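Local coordinates for probable transcriptional regulator, LysR family protein (Rhodococcus sp., PDB 2QL3), which probably acts as a DNA-binding LysR-type transcriptional regulator, of which this chain is the C-terminal substrate-binding domain, at residues M119-E124 with W151-Q156; N44-Q49 with G53-A58. All coordinates share one frame; numbering follows the deposited sequence.

Interaction 1: M119-E124 with W151-Q156; sequences MDVCRE and WTLLLQ
Two neighbouring side chains of helix 114-125 turn toward the strand, where Val121 meets Leu153 and Cys122 meets both Trp151 and Leu153; the tip of the leucine is the bump they receive. Its CD2 lies 4.1 Å from Val121 CG2, the two branched ends meeting tip to tip, and 4.3 Å from Cys122 SG. The torsion chi1 of 59° sets Leu153 CG between the backbone N and the carbonyl carbon, and CD2 is the branch that reaches the helix. Leu153 CD2 also lies at the edge of the Trp151 indole, in its plane, so that leucine and ring form one wall beside the sulfur. Trp151 CH2 comes 4.0 Å from Cys122 SG, which sits 87° off the normal of the six-membered ring, an edge-on sulfur-aromatic contact. Helix and strand here belong to the periplasmic-binding-protein-like fold of the LysR substrate-binding domain, and their backbones stay apart, with 9.4 Å between Val121 CA and Leu153 CA. No hydrogen bond crosses, and 130 Å² is buried in all, so the join is apolar. Leu98 packs on both helix residues and Met106 on both Leu153 and Trp151, while the indole NE1 is hydrogen-bonded to the carbonyl of His104.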
loop_
_atom_site.group_PDB
_atom_site.type_symbol
_atom_site.label_atom_id
_atom_site.label_comp_id
_atom_site.label_asym_id
_atom_site.label_seq_id
_atom_site.Cartn_x
_atom_site.Cartn_y
_atom_site.Cartn_z
HETATM N N MSE A 119 13.668 13.715 -3.559
HETATM C CA MSE A 119 14.282 15.030 -3.199
HETATM C C MSE A 119 15.487 15.320 -4.074
HETATM O O MSE A 119 15.764 16.487 -4.390
HETATM C CB MSE A 119 14.754 15.077 -1.742
HETATM C CG MSE A 119 13.694 15.039 -0.685
HETATM SE SE MSE A 119 12.148 16.189 -1.053
HETATM C CE MSE A 119 11.297 16.041 0.729
ATOM N N ASP A 120 16.203 14.252 -4.463
ATOM C CA ASP A 120 17.388 14.363 -5.348
ATOM C C ASP A 120 16.998 14.832 -6.732
ATOM O O ASP A 120 17.639 15.706 -7.276
ATOM C CB ASP A 120 18.223 13.037 -5.460
ATOM C CG ASP A 120 19.014 12.672 -4.154
ATOM O OD1 ASP A 120 19.119 13.492 -3.229
ATOM O OD2 ASP A 120 19.532 11.531 -4.059
ATOM N N VAL A 121 15.926 14.281 -7.296
ATOM C CA VAL A 121 15.501 14.703 -8.634
ATOM C C VAL A 121 14.857 16.099 -8.738
ATOM O O VAL A 121 15.041 16.796 -9.729
ATOM C CB VAL A 121 14.777 13.565 -9.442
ATOM C CG1 VAL A 121 14.755 12.234 -8.660
ATOM C CG2 VAL A 121 13.418 13.966 -9.997
ATOM N N CYS A 122 14.122 16.521 -7.705
ATOM C CA CYS A 122 13.706 17.936 -7.634
ATOM C C CYS A 122 14.920 18.827 -7.499
ATOM O O CYS A 122 15.027 19.855 -8.176
ATOM C CB CYS A 122 12.767 18.188 -6.468
ATOM S SG CYS A 122 11.146 17.341 -6.637
ATOM N N ARG A 123 15.801 18.460 -6.572
ATOM C CA ARG A 123 17.007 19.258 -6.252
ATOM C C ARG A 123 17.721 19.517 -7.543
ATOM O O ARG A 123 18.181 20.612 -7.766
ATOM C CB ARG A 123 17.928 18.472 -5.312
ATOM C CG ARG A 123 18.992 19.229 -4.630
ATOM C CD ARG A 123 19.694 18.333 -3.655
ATOM N NE ARG A 123 21.036 18.222 -4.151
ATOM C CZ ARG A 123 21.707 17.103 -4.395
ATOM N NH1 ARG A 123 21.198 15.917 -4.112
ATOM N NH2 ARG A 123 22.938 17.208 -4.885
ATOM N N GLU A 124 17.784 18.505 -8.406
ATOM C CA GLU A 124 18.496 18.636 -9.697
ATOM C C GLU A 124 17.750 19.533 -10.709
ATOM O O GLU A 124 18.370 20.224 -11.506
ATOM C CB GLU A 124 18.871 17.262 -10.283
ATOM C CG GLU A 124 17.986 16.802 -11.426
ATOM C CD GLU A 124 18.520 15.554 -12.089
ATOM O OE1 GLU A 124 19.700 15.593 -12.490
ATOM O OE2 GLU A 124 17.762 14.545 -12.195
ATOM N N TRP A 151 0.687 16.711 -6.983
ATOM C CA TRP A 151 1.353 15.917 -7.997
ATOM C C TRP A 151 2.336 15.018 -7.256
ATOM O O TRP A 151 2.786 15.370 -6.149
ATOM C CB TRP A 151 2.084 16.834 -9.004
ATOM C CG TRP A 151 3.150 17.752 -8.414
ATOM C CD1 TRP A 151 2.961 19.035 -7.951
ATOM C CD2 TRP A 151 4.537 17.467 -8.235
ATOM N NE1 TRP A 151 4.147 19.556 -7.504
ATOM C CE2 TRP A 151 5.130 18.613 -7.654
ATOM C CE3 TRP A 151 5.347 16.344 -8.500
ATOM C CZ2 TRP A 151 6.487 18.683 -7.348
ATOM C CZ3 TRP A 151 6.703 16.424 -8.209
ATOM C CH2 TRP A 151 7.264 17.589 -7.639
ATOM N N THR A 152 2.716 13.894 -7.857
ATOM C CA THR A 152 3.798 13.119 -7.287
ATOM C C THR A 152 4.840 12.685 -8.300
ATOM O O THR A 152 4.721 12.929 -9.491
ATOM C CB THR A 152 3.302 11.906 -6.430
ATOM O OG1 THR A 152 4.358 11.515 -5.528
ATOM C CG2 THR A 152 2.829 10.694 -7.316
ATOM N N LEU A 153 5.874 12.033 -7.817
ATOM C CA LEU A 153 6.720 11.255 -8.717
ATOM C C LEU A 153 6.912 9.861 -8.195
ATOM O O LEU A 153 7.085 9.670 -6.998
ATOM C CB LEU A 153 8.052 11.952 -9.002
ATOM C CG LEU A 153 9.096 12.359 -7.993
ATOM C CD1 LEU A 153 10.234 11.354 -8.070
ATOM C CD2 LEU A 153 9.632 13.731 -8.338
ATOM N N LEU A 154 6.866 8.900 -9.117
ATOM C CA LEU A 154 6.850 7.467 -8.807
ATOM C C LEU A 154 7.772 6.717 -9.747
ATOM O O LEU A 154 7.931 7.068 -10.926
ATOM C CB LEU A 154 5.415 6.886 -8.915
ATOM C CG LEU A 154 4.300 7.377 -7.927
ATOM C CD1 LEU A 154 2.962 6.852 -8.352
ATOM C CD2 LEU A 154 4.542 7.118 -6.400
ATOM N N LEU A 155 8.351 5.643 -9.210
ATOM C CA LEU A 155 9.335 4.825 -9.899
ATOM C C LEU A 155 8.641 3.673 -10.609
ATOM O O LEU A 155 9.253 2.977 -11.422
ATOM C CB LEU A 155 10.390 4.284 -8.908
ATOM C CG LEU A 155 11.549 5.237 -8.590
ATOM C CD1 LEU A 155 12.465 5.280 -9.784
ATOM C CD2 LEU A 155 11.092 6.665 -8.329
ATOM N N GLN A 156 7.390 3.436 -10.261
ATOM C CA GLN A 156 6.670 2.392 -10.935
ATOM C C GLN A 156 5.272 2.834 -11.331
ATOM O O GLN A 156 4.717 3.789 -10.786
ATOM C CB GLN A 156 6.573 1.164 -10.044
ATOM C CG GLN A 156 7.920 0.686 -9.493
ATOM C CD GLN A 156 7.718 -0.519 -8.690
ATOM O OE1 GLN A 156 7.615 -0.446 -7.448
ATOM N NE2 GLN A 156 7.578 -1.653 -9.377
#

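Interaction 2: N44-Q49 with G53-A58; sequences NRLRTQ and GELDVA. With PO4 (phosphate ion), chain O; PO4 (phosphate ion), chain Q.
A Schellman motif closes helix 43-51 and turns the chain toward strand 57-61, and the contact between Gln49 and Glu54 forms at this turn. Gly53 takes positive phi, and Glu54 N donates back to Gln49 O at 3.0 Å, the six-residue (6→1) bond that marks the motif. Its N-H...O angle is 152°, with the donor tilted 35° from the carbonyl plane. The Glu54 side chain slants past that of Gln49: with CG anti to the carbonyl carbon (chi1 -72°) and the chain extended beyond, the carboxylate lies along Gln49 CG. Glu54 OE1 is 3.6 Å from Gln49 CG, a van der Waals contact of oxygen with a methylene. Gln49 CB also meets Leu55 CG.

Deeper in, Leu55 and Leu46 cross at about a right angle, with Leu55 CD1 3.7 Å from Leu46 CD1. The other branch of Leu46 carries the packing on to the strand, its CD2 lying 4.1 Å from Ala58 CB. The segments diverge away from the turn: Gln49 CA is 5.0 Å from Glu54 CA, but Leu46 CA is 7.7 Å from Ala58 CA.

At the beginning of the helix, Asn44 N makes a nearly straight 2.9 Å bond to O1 of one phosphate, and Arg45 N adds a weak one to its O2. A second phosphate is weakly held by Arg45 NH1, while Arg45 NE forms a salt bridge with Asp41. Both ions probably come from the crystallisation liquor. Strand 34-40, helix 43-51 and strand 57-61 make a beta-alpha-beta crossover, both strands running parallel to 5-11 between them, as in an alpha/beta lobe of the periplasmic-binding-protein-like fold.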
loop_
_atom_site.group_PDB
_atom_site.type_symbol
_atom_site.label_atom_id
_atom_site.label_comp_id
_atom_site.label_asym_id
_atom_site.label_seq_id
_atom_site.Cartn_x
_atom_site.Cartn_y
_atom_site.Cartn_z
ATOM N N ASN A 44 16.184 -0.183 6.112
ATOM C CA ASN A 44 17.162 -0.775 7.061
ATOM C C ASN A 44 16.819 -2.180 7.543
ATOM O O ASN A 44 17.712 -2.996 7.769
ATOM C CB ASN A 44 17.426 0.124 8.266
ATOM C CG ASN A 44 17.861 1.545 7.852
ATOM O OD1 ASN A 44 18.141 1.787 6.687
ATOM N ND2 ASN A 44 17.961 2.454 8.807
ATOM N N ARG A 45 15.544 -2.440 7.742
ATOM C CA ARG A 45 15.134 -3.687 8.316
ATOM C C ARG A 45 15.438 -4.774 7.324
ATOM O O ARG A 45 15.988 -5.815 7.718
ATOM C CB ARG A 45 13.655 -3.662 8.786
ATOM C CG ARG A 45 13.401 -2.724 9.980
ATOM C CD ARG A 45 11.874 -2.604 10.347
ATOM N NE ARG A 45 11.204 -3.913 10.327
ATOM C CZ ARG A 45 10.796 -4.590 11.407
ATOM N NH1 ARG A 45 10.264 -5.792 11.268
ATOM N NH2 ARG A 45 10.947 -4.081 12.623
ATOM N N LEU A 46 15.194 -4.540 6.033
ATOM C CA LEU A 46 15.511 -5.591 4.983
ATOM C C LEU A 46 17.033 -5.829 4.932
ATOM O O LEU A 46 17.514 -6.962 4.878
ATOM C CB LEU A 46 15.003 -5.176 3.588
ATOM C CG LEU A 46 14.521 -6.347 2.667
ATOM C CD1 LEU A 46 13.239 -6.876 3.280
ATOM C CD2 LEU A 46 14.244 -5.939 1.263
ATOM N N ARG A 47 17.811 -4.749 5.020
ATOM C CA ARG A 47 19.284 -4.863 4.984
ATOM C C ARG A 47 19.804 -5.671 6.187
ATOM O O ARG A 47 20.689 -6.541 6.076
ATOM C CB ARG A 47 19.894 -3.437 4.951
ATOM C CG ARG A 47 21.399 -3.359 5.244
ATOM C CD ARG A 47 21.927 -1.900 5.101
ATOM N NE ARG A 47 21.925 -1.260 6.410
ATOM C CZ ARG A 47 21.230 -0.203 6.752
ATOM N NH1 ARG A 47 20.496 0.478 5.821
ATOM N NH2 ARG A 47 21.335 0.224 8.027
ATOM N N THR A 48 19.238 -5.344 7.341
ATOM C CA THR A 48 19.497 -5.991 8.603
ATOM C C THR A 48 19.148 -7.491 8.598
ATOM O O THR A 48 19.908 -8.309 9.092
ATOM C CB THR A 48 18.687 -5.216 9.683
ATOM O OG1 THR A 48 19.533 -4.146 10.123
ATOM C CG2 THR A 48 18.338 -6.087 10.848
ATOM N N GLN A 49 18.003 -7.832 8.030
ATOM C CA GLN A 49 17.610 -9.226 7.855
ATOM C C GLN A 49 18.545 -9.959 6.894
ATOM O O GLN A 49 19.062 -11.057 7.233
ATOM C CB GLN A 49 16.107 -9.314 7.466
ATOM C CG GLN A 49 15.236 -8.903 8.644
ATOM C CD GLN A 49 13.793 -8.459 8.285
ATOM O OE1 GLN A 49 13.191 -7.638 8.998
ATOM N NE2 GLN A 49 13.240 -9.021 7.231
ATOM N N GLY A 53 21.228 -13.299 7.716
ATOM C CA GLY A 53 20.837 -14.553 7.120
ATOM C C GLY A 53 19.374 -14.913 7.231
ATOM O O GLY A 53 19.004 -16.055 7.039
ATOM N N GLU A 54 18.545 -13.942 7.576
ATOM C CA GLU A 54 17.136 -14.194 7.742
ATOM C C GLU A 54 16.475 -14.206 6.381
ATOM O O GLU A 54 15.392 -14.773 6.238
ATOM C CB GLU A 54 16.475 -13.093 8.603
ATOM C CG GLU A 54 16.831 -13.129 10.079
ATOM C CD GLU A 54 16.090 -12.008 10.845
ATOM O OE1 GLU A 54 16.746 -10.997 11.224
ATOM O OE2 GLU A 54 14.852 -12.133 11.042
ATOM N N LEU A 55 17.089 -13.520 5.420
ATOM C CA LEU A 55 16.680 -13.534 4.028
ATOM C C LEU A 55 17.798 -14.155 3.216
ATOM O O LEU A 55 18.959 -13.976 3.560
ATOM C CB LEU A 55 16.408 -12.118 3.506
ATOM C CG LEU A 55 15.313 -11.293 4.161
ATOM C CD1 LEU A 55 15.405 -9.876 3.577
ATOM C CD2 LEU A 55 13.962 -11.934 3.903
ATOM N N ASP A 56 17.435 -14.887 2.165
ATOM C CA ASP A 56 18.419 -15.442 1.222
ATOM C C ASP A 56 18.736 -14.378 0.166
ATOM O O ASP A 56 19.894 -14.149 -0.177
ATOM C CB ASP A 56 17.907 -16.698 0.490
ATOM C CG ASP A 56 17.770 -17.959 1.411
ATOM O OD1 ASP A 56 18.765 -18.699 1.510
ATOM O OD2 ASP A 56 16.699 -18.220 2.037
ATOM N N VAL A 57 17.672 -13.754 -0.348
ATOM C CA VAL A 57 17.746 -12.786 -1.436
ATOM C C VAL A 57 16.756 -11.656 -1.147
ATOM O O VAL A 57 15.879 -11.779 -0.286
ATOM C CB VAL A 57 17.454 -13.413 -2.847
ATOM C CG1 VAL A 57 18.466 -14.517 -3.191
ATOM C CG2 VAL A 57 16.048 -13.974 -2.933
ATOM N N ALA A 58 16.974 -10.535 -1.823
ATOM C CA ALA A 58 16.113 -9.350 -1.728
ATOM C C ALA A 58 15.848 -8.839 -3.157
ATOM O O ALA A 58 16.758 -8.877 -4.046
ATOM C CB ALA A 58 16.836 -8.274 -0.892
HETATM P P PO4 O . 13.876 1.721 8.276
HETATM O O1 PO4 O . 14.746 2.072 7.101
HETATM O O2 PO4 O . 13.574 0.211 8.277
HETATM O O3 PO4 O . 14.505 1.943 9.605
HETATM O O4 PO4 O . 12.544 2.493 8.151
HETATM P P PO4 Q . 10.320 -7.626 14.681
HETATM O O1 PO4 Q . 11.538 -7.847 13.798
HETATM O O2 PO4 Q . 10.192 -8.778 15.671
HETATM O O3 PO4 Q . 10.486 -6.322 15.441
HETATM O O4 PO4 Q . 9.068 -7.550 13.820
#

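Residues 44-58 of interaction 2 come first in the chain, and residues 119-156 of interaction 1 later. Their centres are 26 Å apart, with the middle of the chain between them, and about 12 Å separates their nearest atoms. Both reach the same mixed sheet: helix 43-51 packs on the turn leading into strand 57-61 and on its Ala58, that strand pairing with 5-11 and 182-189, and helix 114-125 packs on strand 152-154, which pairs with 69-84. Strands 69-84 and 182-189 pair with each other, giving the two regions a continuous route through the sheet. This placement is consistent with the two-lobed, periplasmic-binding-protein-like design of LysR substrate-binding domains, with one contact in each lobe.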